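Local coordinates for hypothetical protein (Actinomyces odontolyticus, PDB 4MJG) that is of unknown function, belongs to the DUF4853 family and is probably a bacterial lipoprotein built round an antiparallel beta-sheet, at residues N87-D90 / W91-A94; V150-V154 / E155-P159. All blocks are in the same frame, centred on the assembly; numbering follows the deposited sequence.

Interaction 1 (N87-D90 / W91-A94); sequences NKPD and WAVA
Pro89 and Ala92 are the ends of a type I beta turn: Ala92 N donates to Pro89 O at 3.2 Å with an N-H...O angle of 157°, the donor standing above the plane of the carbonyl group. Within this turn the CB-CG edge of the Pro89 ring lies over one face of the Trp91 indole. Pro89 CB stands 3.8 Å from the centroid of the five-membered ring and 29° off its normal, which qualifies as a CH-pi contact. Pro89 CG lies toward the benzo ring, 3.5 Å from Trp91 CZ2 and displaced toward the rim, so the proline covers the NE1-CE2-CZ2 side of the indole. Trp91 CG sits between its own backbone N and carbonyl carbon (chi1 55°), and this rotation brings the indole under the proline. The loop that follows helix 77-86 ends in this turn and enters strand 92-97, an outermost strand of the antiparallel sheet, where Val93 and Ala94 both face Ile112 across a classic beta bulge. Leu111 of the adjacent strand 107-113 touches Pro89, Trp91 and Ala92 alike. Buried Ala92 directs its methyl toward Pro89, with CB 4.0 Å from Pro89 CG. Ala92 CB also meets Lys88 CG, at 4.0 Å; the curled lysine chain leaves Lys88 NZ 3.7 Å from Ala92 O, close but without a hydrogen bond.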
loop_
_atom_site.group_PDB
_atom_site.type_symbol
_atom_site.label_atom_id
_atom_site.label_comp_id
_atom_site.label_asym_id
_atom_site.label_seq_id
_atom_site.Cartn_x
_atom_site.Cartn_y
_atom_site.Cartn_z
ATOM N N ASN A 87 -6.341 3.495 -14.404
ATOM C CA ASN A 87 -7.011 3.818 -13.149
ATOM C C ASN A 87 -6.108 4.656 -12.231
ATOM O O ASN A 87 -6.259 4.647 -11.007
ATOM C CB ASN A 87 -7.437 2.516 -12.459
ATOM C CG ASN A 87 -8.770 2.636 -11.742
ATOM O OD1 ASN A 87 -9.034 3.621 -11.054
ATOM N ND2 ASN A 87 -9.617 1.627 -11.897
ATOM N N LYS A 88 -5.179 5.390 -12.836
ATOM C CA LYS A 88 -4.176 6.153 -12.091
ATOM C C LYS A 88 -4.812 7.308 -11.311
ATOM O O LYS A 88 -5.564 8.086 -11.888
ATOM C CB LYS A 88 -3.128 6.694 -13.070
ATOM C CG LYS A 88 -2.032 7.544 -12.449
ATOM C CD LYS A 88 -0.933 7.852 -13.460
ATOM C CE LYS A 88 -1.326 8.946 -14.441
ATOM N NZ LYS A 88 -1.362 10.293 -13.806
ATOM N N PRO A 89 -4.510 7.425 -10.002
ATOM C CA PRO A 89 -5.048 8.509 -9.173
ATOM C C PRO A 89 -4.297 9.824 -9.350
ATOM O O PRO A 89 -3.142 9.825 -9.781
ATOM C CB PRO A 89 -4.856 7.984 -7.749
ATOM C CG PRO A 89 -3.634 7.142 -7.840
ATOM C CD PRO A 89 -3.634 6.533 -9.221
ATOM N N ASP A 90 -4.953 10.928 -8.993
ATOM C CA ASP A 90 -4.408 12.275 -9.199
ATOM C C ASP A 90 -3.111 12.531 -8.439
ATOM O O ASP A 90 -2.217 13.200 -8.953
ATOM C CB ASP A 90 -5.440 13.343 -8.810
ATOM C CG ASP A 90 -6.577 13.461 -9.814
ATOM O OD1 ASP A 90 -6.506 12.839 -10.898
ATOM O OD2 ASP A 90 -7.550 14.187 -9.519
ATOM N N TRP A 91 -3.009 11.998 -7.224
ATOM C CA TRP A 91 -1.808 12.193 -6.399
ATOM C C TRP A 91 -0.542 11.515 -6.952
ATOM O O TRP A 91 0.563 11.775 -6.451
ATOM C CB TRP A 91 -2.053 11.736 -4.948
ATOM C CG TRP A 91 -2.544 10.319 -4.803
ATOM C CD1 TRP A 91 -3.835 9.915 -4.616
ATOM C CD2 TRP A 91 -1.749 9.122 -4.826
ATOM N NE1 TRP A 91 -3.894 8.546 -4.527
ATOM C CE2 TRP A 91 -2.629 8.035 -4.650
ATOM C CE3 TRP A 91 -0.382 8.866 -4.982
ATOM C CZ2 TRP A 91 -2.188 6.711 -4.629
ATOM C CZ3 TRP A 91 0.057 7.549 -4.958
ATOM C CH2 TRP A 91 -0.846 6.488 -4.783
ATOM N N ALA A 92 -0.703 10.651 -7.961
ATOM C CA ALA A 92 0.414 9.900 -8.541
ATOM C C ALA A 92 1.116 10.687 -9.642
ATOM O O ALA A 92 0.576 10.838 -10.737
ATOM C CB ALA A 92 -0.075 8.566 -9.089
ATOM N N VAL A 93 2.322 11.173 -9.351
ATOM C CA VAL A 93 3.091 11.962 -10.325
ATOM C C VAL A 93 3.741 11.107 -11.425
ATOM O O VAL A 93 4.101 11.633 -12.475
ATOM C CB VAL A 93 4.180 12.844 -9.652
ATOM C CG1 VAL A 93 3.555 13.787 -8.630
ATOM C CG2 VAL A 93 5.278 12.003 -9.006
ATOM N N ALA A 94 3.907 9.805 -11.182
ATOM C CA ALA A 94 4.550 8.911 -12.157
ATOM C C ALA A 94 4.185 7.442 -11.943
ATOM O O ALA A 94 3.890 7.023 -10.826
ATOM C CB ALA A 94 6.062 9.082 -12.104
#

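Interaction 2 (V150-V154 / E155-P159); sequences VLPSV and EEAFP
Val154, the first residue of the short helix 154-157, meets the residues that follow it through both its backbone carbonyl and its branched side chain. Its O accepts from Phe158 N at 3.3 Å and also lies at the edge of the Phe158 ring, in the ring plane. CG2, anti to the backbone N, is directed along the helix to Phe158 CD1 at 3.7 Å. The other branch, CG1, comes within 4.0 Å of Glu155 OE2, where a bend at chi2 has turned the glutamate chain back. Val154 and Phe158 also share Leu179 of strand 176-181, so the pair faces the sheet.

Glu155 CB lies 3.6 Å from Ser153 OG. Ser153 occupies the N-cap position. Its carbonyl O takes the Ala157 N-H at 3.0 Å, nearly in line with the C=O bond (162°), and a weak, bent bond from Glu156 N. Ser153 OG, between the backbone N and the carbonyl carbon (chi1 59°), receives a second weak bond from Glu156 N at 3.4 Å. Glu156 runs extended beyond CG and brings OE1 to 3.5 Å from Ser153 N, too loose an approach to establish the reciprocal capping-box bond. Just before the cap, Pro152 O is hydrogen-bonded to Tyr68 OH. The weak serine OG bond to the amide three residues on, with two i+4 backbone bonds behind it, fits an N-capped helix, here a single turn.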
loop_
_atom_site.group_PDB
_atom_site.type_symbol
_atom_site.label_atom_id
_atom_site.label_comp_id
_atom_site.label_asym_id
_atom_site.label_seq_id
_atom_site.Cartn_x
_atom_site.Cartn_y
_atom_site.Cartn_z
ATOM N N VAL A 150 -0.736 5.434 16.644
ATOM C CA VAL A 150 -1.896 4.594 16.356
ATOM C C VAL A 150 -2.060 4.481 14.852
ATOM O O VAL A 150 -1.806 5.438 14.127
ATOM C CB VAL A 150 -3.212 5.144 16.961
ATOM C CG1 VAL A 150 -3.105 5.226 18.475
ATOM C CG2 VAL A 150 -3.586 6.502 16.367
ATOM N N LEU A 151 -2.498 3.310 14.401
ATOM C CA LEU A 151 -2.716 3.047 12.983
ATOM C C LEU A 151 -4.180 2.714 12.735
ATOM O O LEU A 151 -4.861 2.212 13.623
ATOM C CB LEU A 151 -1.835 1.887 12.538
ATOM C CG LEU A 151 -0.341 2.209 12.511
ATOM C CD1 LEU A 151 0.493 0.945 12.603
ATOM C CD2 LEU A 151 0.005 3.006 11.265
ATOM N N PRO A 152 -4.674 2.996 11.523
ATOM C CA PRO A 152 -6.101 2.840 11.293
ATOM C C PRO A 152 -6.502 1.382 11.235
ATOM O O PRO A 152 -5.743 0.551 10.736
ATOM C CB PRO A 152 -6.310 3.505 9.932
ATOM C CG PRO A 152 -5.016 3.326 9.230
ATOM C CD PRO A 152 -3.944 3.322 10.284
ATOM N N SER A 153 -7.691 1.082 11.753
ATOM C CA SER A 153 -8.300 -0.229 11.580
ATOM C C SER A 153 -8.518 -0.465 10.095
ATOM O O SER A 153 -8.586 0.481 9.307
ATOM C CB SER A 153 -9.641 -0.297 12.308
ATOM O OG SER A 153 -10.524 0.699 11.818
ATOM N N VAL A 154 -8.649 -1.724 9.712
ATOM C CA VAL A 154 -8.919 -2.058 8.323
ATOM C C VAL A 154 -10.276 -1.498 7.866
ATOM O O VAL A 154 -10.500 -1.304 6.672
ATOM C CB VAL A 154 -8.844 -3.579 8.093
ATOM C CG1 VAL A 154 -10.059 -4.276 8.686
ATOM C CG2 VAL A 154 -8.705 -3.885 6.610
ATOM N N GLU A 155 -11.170 -1.237 8.818
ATOM C CA GLU A 155 -12.430 -0.549 8.534
ATOM C C GLU A 155 -12.135 0.830 7.952
ATOM O O GLU A 155 -12.679 1.206 6.910
ATOM C CB GLU A 155 -13.278 -0.376 9.808
ATOM C CG GLU A 155 -13.474 -1.622 10.666
ATOM C CD GLU A 155 -14.103 -2.781 9.912
ATOM O OE1 GLU A 155 -14.984 -2.547 9.054
ATOM O OE2 GLU A 155 -13.721 -3.934 10.195
ATOM N N GLU A 156 -11.266 1.569 8.641
ATOM C CA GLU A 156 -10.939 2.951 8.288
ATOM C C GLU A 156 -10.054 3.050 7.051
ATOM O O GLU A 156 -10.190 3.990 6.267
ATOM C CB GLU A 156 -10.241 3.644 9.462
ATOM C CG GLU A 156 -11.123 3.804 10.693
ATOM C CD GLU A 156 -10.335 3.997 11.975
ATOM O OE1 GLU A 156 -9.122 4.291 11.909
ATOM O OE2 GLU A 156 -10.937 3.854 13.058
ATOM N N ALA A 157 -9.148 2.092 6.887
ATOM C CA ALA A 157 -8.233 2.080 5.744
ATOM C C ALA A 157 -8.946 1.804 4.418
ATOM O O ALA A 157 -8.518 2.281 3.371
ATOM C CB ALA A 157 -7.128 1.061 5.968
ATOM N N PHE A 158 -10.040 1.047 4.472
ATOM C CA PHE A 158 -10.794 0.661 3.278
ATOM C C PHE A 158 -12.279 0.988 3.470
ATOM O O PHE A 158 -13.096 0.081 3.637
ATOM C CB PHE A 158 -10.612 -0.842 3.011
ATOM C CG PHE A 158 -9.185 -1.252 2.768
ATOM C CD1 PHE A 158 -8.340 -1.542 3.831
ATOM C CD2 PHE A 158 -8.688 -1.355 1.478
ATOM C CE1 PHE A 158 -7.024 -1.922 3.614
ATOM C CE2 PHE A 158 -7.370 -1.739 1.257
ATOM C CZ PHE A 158 -6.536 -2.021 2.325
ATOM N N PRO A 159 -12.631 2.290 3.438
ATOM C CA PRO A 159 -13.962 2.793 3.817
ATOM C C PRO A 159 -15.151 2.046 3.203
ATOM O O PRO A 159 -16.097 1.707 3.914
ATOM C CB PRO A 159 -13.943 4.240 3.318
ATOM C CG PRO A 159 -12.512 4.626 3.334
ATOM C CD PRO A 159 -11.741 3.384 3.002
#

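In the fold
Interactions 1 and 2 are separate local contacts, met in series along the chain: their centres are 22 Å apart and their nearest atoms about 11 Å, without touching. Their places in the fold are comparable. Residues 87-94 take in the start of strand 92-97 and residues 150-159 come just before strand 161-166; these strands end the eight-stranded antiparallel sheet on its two sides. Interaction 1 is a surface contact, whereas interaction 2 is partly buried against strand 62-73 and helix 26-31. No active site is known. A glycerol, probably from the crystallisation liquor, lies about 4 Å from the Trp91 side chain, which is insufficient evidence for a binding site.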